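Local coordinates for oxidoreductase, Gfo/Idh/MocA family (Vibrio cholerae, PDB 1XEA), which is an uncharacterised member of the Gfo/Idh/MocA family that probably binds a nicotinamide dinucleotide in its Rossmann domain and uses it for oxidoreduction, at residues Asp58-Gly63 / Ala80-His85; Ala137-Gly142 / Pro285-Glu290; Ile169-Ser174 / Ala213-Gln218. All coordinates share one frame; numbering follows the deposited sequence.

In the fold
From the N terminus, the chain first enters the parallel sheet of the Rossmann domain. There interaction 1 closes a short loop, bringing 58-63, just ahead of strand 66-69, against 80-85 on the helix that follows that strand. Interaction 2 opens after it has closed and spans much more chain: the end of helix 134-138 meets the first turn of helix 286-311. Interaction 3 is nested inside that long loop and lays helix 160-175 on strand 209-216 of the mixed sheet. Interactions 2 and 3 approach to about 6 Å between nearest atoms without touching. Interactions 1 and 3 lie on opposite sides of the chain's centre.

Interaction 1 (Asp58-Gly63 / Ala80-His85); sequences DVLQYG and AAFFLH
Leu60 and Phe83 bury the most surface in this contact, which lies at one margin of the Rossmann domain. The link between strands 66-69 and 90-93 is a right-handed beta-alpha-beta crossover, and its helix, 76-85, is met here by the turn that leads into strand 66-69. The contact is wholly apolar and modest in area.

Leu60 carries it with both branches of its fork. Its CG stands beside the backbone N and anti to the carbonyl carbon (chi1 -62°), which leads the end of the side chain closer to the helix than its first bond would suggest. Leu60 CD1 comes to 4.2 Å from Phe82 CZ, Leu60 and Phe82 reaching for each other from opposite directions. The other methyl, Leu60 CD2, lies 4.4 Å from Phe83 CD2. One leucine therefore touches two consecutive rings, which meet with the edge of one over the face of the other: Phe82 CD2 sits over the centre of one face of the Phe83 ring, 3.5 Å above its plane.

Val59 adds a second point of contact with Phe83, its side chain crossing that of the phenylalanine at about a right angle. Beyond the pair, Val59 also packs on Ala6 of strand 3-8 and Phe83 on Thr90 of strand 90-93, so the cluster continues toward the sheet. Phe82 meets Tyr56 edge-to-face, and Leu60 also touches Leu86 and Ile88. The valine branch that reaches the helix is CG1, anti to the backbone N (chi1 173°), which ends 4.2 Å from Phe83 CE2.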
loop_
_atom_site.group_PDB
_atom_site.type_symbol
_atom_site.label_atom_id
_atom_site.label_comp_id
_atom_site.label_asym_id
_atom_site.label_seq_id
_atom_site.Cartn_x
_atom_site.Cartn_y
_atom_site.Cartn_z
ATOM N N ASP A 58 20.398 -44.362 20.767
ATOM C CA ASP A 58 20.901 -43.957 22.075
ATOM C C ASP A 58 19.964 -42.957 22.731
ATOM O O ASP A 58 20.012 -42.738 23.941
ATOM C CB ASP A 58 22.292 -43.336 21.937
ATOM C CG ASP A 58 23.301 -44.293 21.336
ATOM O OD1 ASP A 58 23.596 -45.329 21.972
ATOM O OD2 ASP A 58 23.800 -44.007 20.227
ATOM N N VAL A 59 19.112 -42.352 21.915
ATOM C CA VAL A 59 18.159 -41.368 22.393
ATOM C C VAL A 59 17.295 -41.904 23.537
ATOM O O VAL A 59 16.937 -41.163 24.449
ATOM C CB VAL A 59 17.251 -40.892 21.231
ATOM C CG1 VAL A 59 16.137 -40.006 21.754
ATOM C CG2 VAL A 59 18.086 -40.136 20.203
ATOM N N LEU A 60 16.963 -43.187 23.494
ATOM C CA LEU A 60 16.136 -43.774 24.539
ATOM C C LEU A 60 16.810 -43.757 25.901
ATOM O O LEU A 60 16.139 -43.779 26.934
ATOM C CB LEU A 60 15.792 -45.206 24.173
ATOM C CG LEU A 60 14.986 -45.329 22.891
ATOM C CD1 LEU A 60 14.873 -46.801 22.543
ATOM C CD2 LEU A 60 13.599 -44.693 23.070
ATOM N N GLN A 61 18.138 -43.728 25.891
ATOM C CA GLN A 61 18.930 -43.730 27.121
ATOM C C GLN A 61 18.567 -42.639 28.130
ATOM O O GLN A 61 18.506 -42.889 29.337
ATOM C CB GLN A 61 20.422 -43.642 26.775
ATOM C CG GLN A 61 20.917 -44.847 25.975
ATOM C CD GLN A 61 22.425 -44.884 25.809
ATOM O OE1 GLN A 61 23.166 -44.900 26.792
ATOM N NE2 GLN A 61 22.888 -44.911 24.559
ATOM N N TYR A 62 18.317 -41.437 27.626
ATOM C CA TYR A 62 17.981 -40.292 28.461
ATOM C C TYR A 62 16.522 -40.269 28.925
ATOM O O TYR A 62 16.095 -39.355 29.637
ATOM C CB TYR A 62 18.313 -39.013 27.697
ATOM C CG TYR A 62 19.694 -39.025 27.086
ATOM C CD1 TYR A 62 19.935 -39.652 25.867
ATOM C CD2 TYR A 62 20.767 -38.423 27.736
ATOM C CE1 TYR A 62 21.218 -39.674 25.310
ATOM C CE2 TYR A 62 22.052 -38.439 27.191
ATOM C CZ TYR A 62 22.276 -39.062 25.980
ATOM O OH TYR A 62 23.546 -39.056 25.440
ATOM N N GLY A 63 15.762 -41.282 28.526
ATOM C CA GLY A 63 14.363 -41.358 28.915
ATOM C C GLY A 63 13.569 -40.129 28.522
ATOM O O GLY A 63 13.036 -39.421 29.382
ATOM N N ALA A 80 10.270 -42.516 12.546
ATOM C CA ALA A 80 8.921 -42.445 13.089
ATOM C C ALA A 80 8.490 -43.781 13.683
ATOM O O ALA A 80 8.238 -43.886 14.886
ATOM C CB ALA A 80 7.944 -42.022 11.996
ATOM N N ALA A 81 8.393 -44.794 12.827
ATOM C CA ALA A 81 7.990 -46.130 13.251
ATOM C C ALA A 81 8.765 -46.567 14.488
ATOM O O ALA A 81 8.182 -47.053 15.461
ATOM C CB ALA A 81 8.213 -47.126 12.121
ATOM N N PHE A 82 10.080 -46.379 14.453
ATOM C CA PHE A 82 10.938 -46.768 15.568
ATOM C C PHE A 82 10.431 -46.304 16.929
ATOM O O PHE A 82 10.213 -47.117 17.833
ATOM C CB PHE A 82 12.356 -46.242 15.367
ATOM C CG PHE A 82 13.312 -46.672 16.440
ATOM C CD1 PHE A 82 13.580 -48.024 16.648
ATOM C CD2 PHE A 82 13.952 -45.732 17.236
ATOM C CE1 PHE A 82 14.481 -48.434 17.630
ATOM C CE2 PHE A 82 14.855 -46.130 18.221
ATOM C CZ PHE A 82 15.120 -47.486 18.420
ATOM N N PHE A 83 10.240 -45.001 17.080
ATOM C CA PHE A 83 9.772 -44.485 18.356
ATOM C C PHE A 83 8.290 -44.724 18.559
ATOM O O PHE A 83 7.816 -44.768 19.693
ATOM C CB PHE A 83 10.085 -42.999 18.475
ATOM C CG PHE A 83 11.537 -42.685 18.320
ATOM C CD1 PHE A 83 12.085 -42.485 17.060
ATOM C CD2 PHE A 83 12.366 -42.612 19.433
ATOM C CE1 PHE A 83 13.438 -42.214 16.910
ATOM C CE2 PHE A 83 13.721 -42.342 19.294
ATOM C CZ PHE A 83 14.258 -42.142 18.030
ATOM N N LEU A 84 7.556 -44.876 17.463
ATOM C CA LEU A 84 6.130 -45.127 17.574
ATOM C C LEU A 84 5.905 -46.491 18.206
ATOM O O LEU A 84 4.974 -46.673 18.996
ATOM C CB LEU A 84 5.464 -45.068 16.204
ATOM C CG LEU A 84 5.216 -43.653 15.700
ATOM C CD1 LEU A 84 4.596 -43.734 14.321
ATOM C CD2 LEU A 84 4.289 -42.916 16.657
ATOM N N HIS A 85 6.760 -47.451 17.863
ATOM C CA HIS A 85 6.637 -48.783 18.422
ATOM C C HIS A 85 7.087 -48.775 19.889
ATOM O O HIS A 85 6.467 -49.411 20.751
ATOM C CB HIS A 85 7.459 -49.775 17.600
ATOM C CG HIS A 85 7.472 -51.155 18.174
ATOM N ND1 HIS A 85 6.527 -51.599 19.078
ATOM C CD2 HIS A 85 8.351 -52.173 18.025
ATOM C CE1 HIS A 85 6.830 -52.825 19.465
ATOM N NE2 HIS A 85 7.934 -53.197 18.839
#

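Interaction 2 (Ala137-Gly142 / Pro285-Glu290); sequences AQQECG and PTHIIE
Gln139 reaches across to the start of helix 286-311, where its amide end comes to rest beside Ile288 and near the His287 ring. The glutamine is the C-prime residue of a Schellman motif that ends helix 134-138. Its positive phi (65°) takes the backbone out of the helix, and its first side-chain bond points toward the other segment. CG lies beside the backbone N, and the chain is extended from there, which carries the amide across the gap.

The side chains of Gln139 and Ile288 cross obliquely. NE2 of the glutamine approaches the longer branch of the isoleucine, 3.9 Å from Ile288 CG1 and 4.0 Å from Ile288 CD1. These are van der Waals contacts between an amide nitrogen and hydrocarbon. The isoleucine offers this branch because CG1 stands anti to its carbonyl carbon (chi1 -74°).

His287, the preceding residue on the helix, also directs its first side-chain bond toward 137-142. Its ring is met obliquely by the amide, and the separation of 4.5 Å between His287 NE2 and Gln139 NE2 is too long for a hydrogen bond. The same ring is backed by its own neighbour: Ile288 CG1 lies 3.8 Å above the ring plane, offset toward the rim. A polar contact for the glutamine comes from about one turn further along the helix, where Arg291 NH1 makes a weak hydrogen bond to Gln139 OE1.

The contact joins the C-terminal end of helix 134-138 to the first turn of helix 286-311, whose N-cap position is held by Pro285. Arg124 touches Gln139 too. Both Arg124 and Arg291 form salt bridges with Asp173 of helix 160-175, which places that third helix close by, while the chain beyond Gly142 runs on toward strand 146-152 of the mixed sheet.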
loop_
_atom_site.group_PDB
_atom_site.type_symbol
_atom_site.label_atom_id
_atom_site.label_comp_id
_atom_site.label_asym_id
_atom_site.label_seq_id
_atom_site.Cartn_x
_atom_site.Cartn_y
_atom_site.Cartn_z
ATOM N N ALA A 137 -8.507 -21.442 12.986
ATOM C CA ALA A 137 -8.120 -21.880 14.327
ATOM C C ALA A 137 -8.780 -23.209 14.665
ATOM O O ALA A 137 -8.107 -24.154 15.066
ATOM C CB ALA A 137 -8.517 -20.833 15.355
ATOM N N GLN A 138 -10.095 -23.269 14.484
ATOM C CA GLN A 138 -10.856 -24.468 14.776
ATOM C C GLN A 138 -10.738 -25.550 13.712
ATOM O O GLN A 138 -11.164 -26.685 13.921
ATOM C CB GLN A 138 -12.312 -24.104 14.965
ATOM C CG GLN A 138 -12.559 -23.197 16.131
ATOM C CD GLN A 138 -13.972 -22.635 16.093
ATOM O OE1 GLN A 138 -14.334 -21.887 15.168
ATOM N NE2 GLN A 138 -14.788 -23.003 17.088
ATOM N N GLN A 139 -10.164 -25.191 12.571
ATOM C CA GLN A 139 -9.967 -26.130 11.471
ATOM C C GLN A 139 -11.281 -26.628 10.866
ATOM O O GLN A 139 -11.486 -27.828 10.689
ATOM C CB GLN A 139 -9.096 -27.305 11.944
ATOM C CG GLN A 139 -7.851 -26.828 12.670
ATOM C CD GLN A 139 -6.746 -27.858 12.729
ATOM O OE1 GLN A 139 -6.338 -28.404 11.705
ATOM N NE2 GLN A 139 -6.240 -28.118 13.931
ATOM N N GLU A 140 -12.166 -25.686 10.548
ATOM C CA GLU A 140 -13.456 -25.993 9.937
ATOM C C GLU A 140 -13.671 -25.029 8.769
ATOM O O GLU A 140 -12.812 -24.204 8.467
ATOM C CB GLU A 140 -14.609 -25.788 10.929
ATOM C CG GLU A 140 -14.418 -26.378 12.310
ATOM C CD GLU A 140 -15.643 -26.186 13.207
ATOM O OE1 GLU A 140 -16.659 -26.883 12.992
ATOM O OE2 GLU A 140 -15.587 -25.332 14.123
ATOM N N CYS A 141 -14.830 -25.133 8.126
ATOM C CA CYS A 141 -15.178 -24.249 7.030
ATOM C C CYS A 141 -16.075 -23.134 7.570
ATOM O O CYS A 141 -16.056 -22.017 7.060
ATOM C CB CYS A 141 -15.916 -25.019 5.949
ATOM S SG CYS A 141 -14.897 -26.169 5.053
ATOM N N GLY A 142 -16.865 -23.451 8.596
ATOM C CA GLY A 142 -17.750 -22.477 9.211
ATOM C C GLY A 142 -18.554 -21.591 8.275
ATOM O O GLY A 142 -19.338 -22.062 7.449
ATOM N N PRO A 285 -6.276 -35.243 18.977
ATOM C CA PRO A 285 -7.635 -35.245 18.431
ATOM C C PRO A 285 -7.780 -35.884 17.057
ATOM O O PRO A 285 -6.924 -35.734 16.186
ATOM C CB PRO A 285 -8.026 -33.768 18.464
ATOM C CG PRO A 285 -6.725 -33.055 18.415
ATOM C CD PRO A 285 -5.865 -33.876 19.328
ATOM N N THR A 286 -8.876 -36.614 16.892
ATOM C CA THR A 286 -9.188 -37.331 15.666
ATOM C C THR A 286 -9.264 -36.482 14.415
ATOM O O THR A 286 -8.690 -36.839 13.390
ATOM C CB THR A 286 -10.529 -38.053 15.786
ATOM O OG1 THR A 286 -10.497 -38.927 16.915
ATOM C CG2 THR A 286 -10.811 -38.851 14.530
ATOM N N HIS A 287 -9.991 -35.372 14.492
ATOM C CA HIS A 287 -10.162 -34.524 13.327
ATOM C C HIS A 287 -8.840 -34.062 12.778
ATOM O O HIS A 287 -8.741 -33.713 11.607
ATOM C CB HIS A 287 -11.049 -33.320 13.652
ATOM C CG HIS A 287 -10.433 -32.334 14.595
ATOM N ND1 HIS A 287 -10.211 -32.604 15.930
ATOM C CD2 HIS A 287 -10.038 -31.053 14.403
ATOM C CE1 HIS A 287 -9.711 -31.532 16.518
ATOM N NE2 HIS A 287 -9.596 -30.577 15.613
ATOM N N ILE A 288 -7.822 -34.066 13.623
ATOM C CA ILE A 288 -6.509 -33.650 13.177
ATOM C C ILE A 288 -5.852 -34.740 12.337
ATOM O O ILE A 288 -5.447 -34.501 11.195
ATOM C CB ILE A 288 -5.635 -33.287 14.364
ATOM C CG1 ILE A 288 -6.101 -31.939 14.915
ATOM C CG2 ILE A 288 -4.176 -33.247 13.954
ATOM C CD1 ILE A 288 -5.210 -31.379 15.976
ATOM N N ILE A 289 -5.753 -35.937 12.901
ATOM C CA ILE A 289 -5.171 -37.062 12.186
ATOM C C ILE A 289 -5.811 -37.191 10.801
ATOM O O ILE A 289 -5.103 -37.288 9.797
ATOM C CB ILE A 289 -5.401 -38.370 12.946
ATOM C CG1 ILE A 289 -4.926 -38.224 14.385
ATOM C CG2 ILE A 289 -4.679 -39.498 12.258
ATOM C CD1 ILE A 289 -5.466 -39.278 15.285
ATOM N N GLU A 290 -7.145 -37.193 10.752
ATOM C CA GLU A 290 -7.874 -37.318 9.488
ATOM C C GLU A 290 -7.467 -36.256 8.480
ATOM O O GLU A 290 -7.368 -36.540 7.287
ATOM C CB GLU A 290 -9.392 -37.235 9.709
ATOM C CG GLU A 290 -10.035 -38.485 10.318
ATOM C CD GLU A 290 -11.561 -38.520 10.142
ATOM O OE1 GLU A 290 -12.262 -37.590 10.631
ATOM O OE2 GLU A 290 -12.066 -39.488 9.508
#

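Interaction 3 (Ile169-Ser174 / Ala213-Gln218); sequences IHPLDS and ASMNRQ
Pro171 and Leu172 rest on Ala213 and Met215 where helix 160-175 packs on the mixed sheet of the alpha/beta C-terminal domain. Helix 169-174 and strand 213-216 run nearly antiparallel (166°), with their axes 7.3 Å apart at closest approach.

Met215, modelled as selenomethionine, can be followed outward. CB leaves the strand toward the helix but stays beyond contact distance of 169-174, and CG continues anti to the backbone N. SE likewise stays short of that segment, but the bend at chi3 (-80°) swings the terminal methyl round to the proline. There Met215 CE lies 3.9 Å from Pro171 CD and 4.0 Å from Pro171 CG, the two side chains crossing at about a right angle. Phe168 and Asp167 of the same helix and Lys151 of strand 146-152 also touch this methionine.

Two residues back, the methyl of Ala213 lies against the helix backbone itself: its CB is 3.7 Å from Leu172 CA and 3.9 Å from Pro171 C. Leu172 CD1 adds a contact at 4.0 Å to the same Ala213 CB.

The helix is kinked here: Pro171 N has no hydrogen to give, and His170 N likewise makes no bond to the preceding turn. At the kink, His170 O accepts from Ser174 N and Ser174 OG, one turn further on; Ser174 OG lies 2.8 Å from His170 O, above the carbonyl plane.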
loop_
_atom_site.group_PDB
_atom_site.type_symbol
_atom_site.label_atom_id
_atom_site.label_comp_id
_atom_site.label_asym_id
_atom_site.label_seq_id
_atom_site.Cartn_x
_atom_site.Cartn_y
_atom_site.Cartn_z
ATOM N N ILE A 169 2.141 -28.781 -0.576
ATOM C CA ILE A 169 1.415 -29.342 0.550
ATOM C C ILE A 169 1.120 -28.262 1.580
ATOM O O ILE A 169 0.176 -28.380 2.344
ATOM C CB ILE A 169 2.211 -30.488 1.201
ATOM C CG1 ILE A 169 1.280 -31.326 2.077
ATOM C CG2 ILE A 169 3.357 -29.924 2.022
ATOM C CD1 ILE A 169 1.786 -32.715 2.317
ATOM N N HIS A 170 1.929 -27.210 1.598
ATOM C CA HIS A 170 1.703 -26.136 2.539
ATOM C C HIS A 170 0.365 -25.478 2.238
ATOM O O HIS A 170 -0.564 -25.556 3.036
ATOM C CB HIS A 170 2.816 -25.101 2.464
ATOM C CG HIS A 170 3.942 -25.358 3.411
ATOM N ND1 HIS A 170 3.743 -25.605 4.752
ATOM C CD2 HIS A 170 5.281 -25.414 3.214
ATOM C CE1 HIS A 170 4.907 -25.807 5.339
ATOM N NE2 HIS A 170 5.859 -25.697 4.428
ATOM N N PRO A 171 0.236 -24.827 1.070
ATOM C CA PRO A 171 -1.049 -24.184 0.766
ATOM C C PRO A 171 -2.218 -25.157 0.666
ATOM O O PRO A 171 -3.331 -24.851 1.094
ATOM C CB PRO A 171 -0.772 -23.467 -0.556
ATOM C CG PRO A 171 0.268 -24.317 -1.194
ATOM C CD PRO A 171 1.189 -24.643 -0.041
ATOM N N LEU A 172 -1.950 -26.335 0.112
ATOM C CA LEU A 172 -2.981 -27.343 -0.049
ATOM C C LEU A 172 -3.615 -27.714 1.294
ATOM O O LEU A 172 -4.838 -27.647 1.455
ATOM C CB LEU A 172 -2.404 -28.593 -0.711
ATOM C CG LEU A 172 -3.447 -29.652 -1.101
ATOM C CD1 LEU A 172 -4.317 -29.117 -2.235
ATOM C CD2 LEU A 172 -2.749 -30.929 -1.512
ATOM N N ASP A 173 -2.783 -28.106 2.254
ATOM C CA ASP A 173 -3.268 -28.477 3.576
ATOM C C ASP A 173 -3.945 -27.308 4.281
ATOM O O ASP A 173 -5.025 -27.457 4.858
ATOM C CB ASP A 173 -2.129 -28.966 4.469
ATOM C CG ASP A 173 -2.571 -29.140 5.922
ATOM O OD1 ASP A 173 -3.275 -30.118 6.237
ATOM O OD2 ASP A 173 -2.232 -28.287 6.760
ATOM N N SER A 174 -3.295 -26.150 4.248
ATOM C CA SER A 174 -3.821 -24.957 4.902
ATOM C C SER A 174 -5.242 -24.625 4.488
ATOM O O SER A 174 -5.980 -23.980 5.226
ATOM C CB SER A 174 -2.917 -23.759 4.613
ATOM O OG SER A 174 -1.617 -23.990 5.100
ATOM N N ALA A 213 -5.979 -23.799 -3.564
ATOM C CA ALA A 213 -4.546 -23.794 -3.284
ATOM C C ALA A 213 -3.862 -23.476 -4.603
ATOM O O ALA A 213 -4.070 -24.159 -5.598
ATOM C CB ALA A 213 -4.096 -25.149 -2.758
ATOM N N SER A 214 -3.038 -22.438 -4.593
ATOM C CA SER A 214 -2.365 -21.976 -5.788
ATOM C C SER A 214 -0.865 -21.778 -5.538
ATOM O O SER A 214 -0.452 -21.151 -4.557
ATOM C CB SER A 214 -3.042 -20.670 -6.212
ATOM O OG SER A 214 -2.371 -19.991 -7.242
HETATM N N MSE A 215 -0.046 -22.329 -6.426
HETATM C CA MSE A 215 1.393 -22.184 -6.296
HETATM C C MSE A 215 2.038 -22.027 -7.652
HETATM O O MSE A 215 2.019 -22.950 -8.465
HETATM C CB MSE A 215 1.995 -23.397 -5.603
HETATM C CG MSE A 215 3.513 -23.378 -5.562
HETATM SE SE MSE A 215 4.231 -24.738 -4.384
HETATM C CE MSE A 215 3.967 -23.816 -2.705
ATOM N N ASN A 216 2.620 -20.859 -7.890
ATOM C CA ASN A 216 3.288 -20.598 -9.151
ATOM C C ASN A 216 4.745 -20.375 -8.815
ATOM O O ASN A 216 5.143 -19.272 -8.436
ATOM C CB ASN A 216 2.715 -19.352 -9.816
ATOM C CG ASN A 216 3.244 -19.154 -11.209
ATOM O OD1 ASN A 216 4.378 -19.514 -11.506
ATOM N ND2 ASN A 216 2.430 -18.576 -12.074
ATOM N N ARG A 217 5.541 -21.431 -8.938
ATOM C CA ARG A 217 6.954 -21.325 -8.621
ATOM C C ARG A 217 7.783 -20.717 -9.732
ATOM O O ARG A 217 9.007 -20.832 -9.752
ATOM C CB ARG A 217 7.491 -22.684 -8.192
ATOM C CG ARG A 217 6.965 -23.048 -6.831
ATOM C CD ARG A 217 7.437 -24.378 -6.388
ATOM N NE ARG A 217 8.880 -24.451 -6.333
ATOM C CZ ARG A 217 9.531 -25.461 -5.777
ATOM N NH1 ARG A 217 8.856 -26.467 -5.237
ATOM N NH2 ARG A 217 10.852 -25.456 -5.753
ATOM N N GLN A 218 7.095 -20.066 -10.659
ATOM C CA GLN A 218 7.734 -19.363 -11.764
ATOM C C GLN A 218 7.019 -18.025 -11.822
ATOM O O GLN A 218 6.678 -17.539 -12.897
ATOM C CB GLN A 218 7.538 -20.096 -13.091
ATOM C CG GLN A 218 8.472 -21.277 -13.325
ATOM C CD GLN A 218 8.893 -21.378 -14.790
ATOM O OE1 GLN A 218 8.044 -21.326 -15.691
ATOM N NE2 GLN A 218 10.198 -21.526 -15.034
#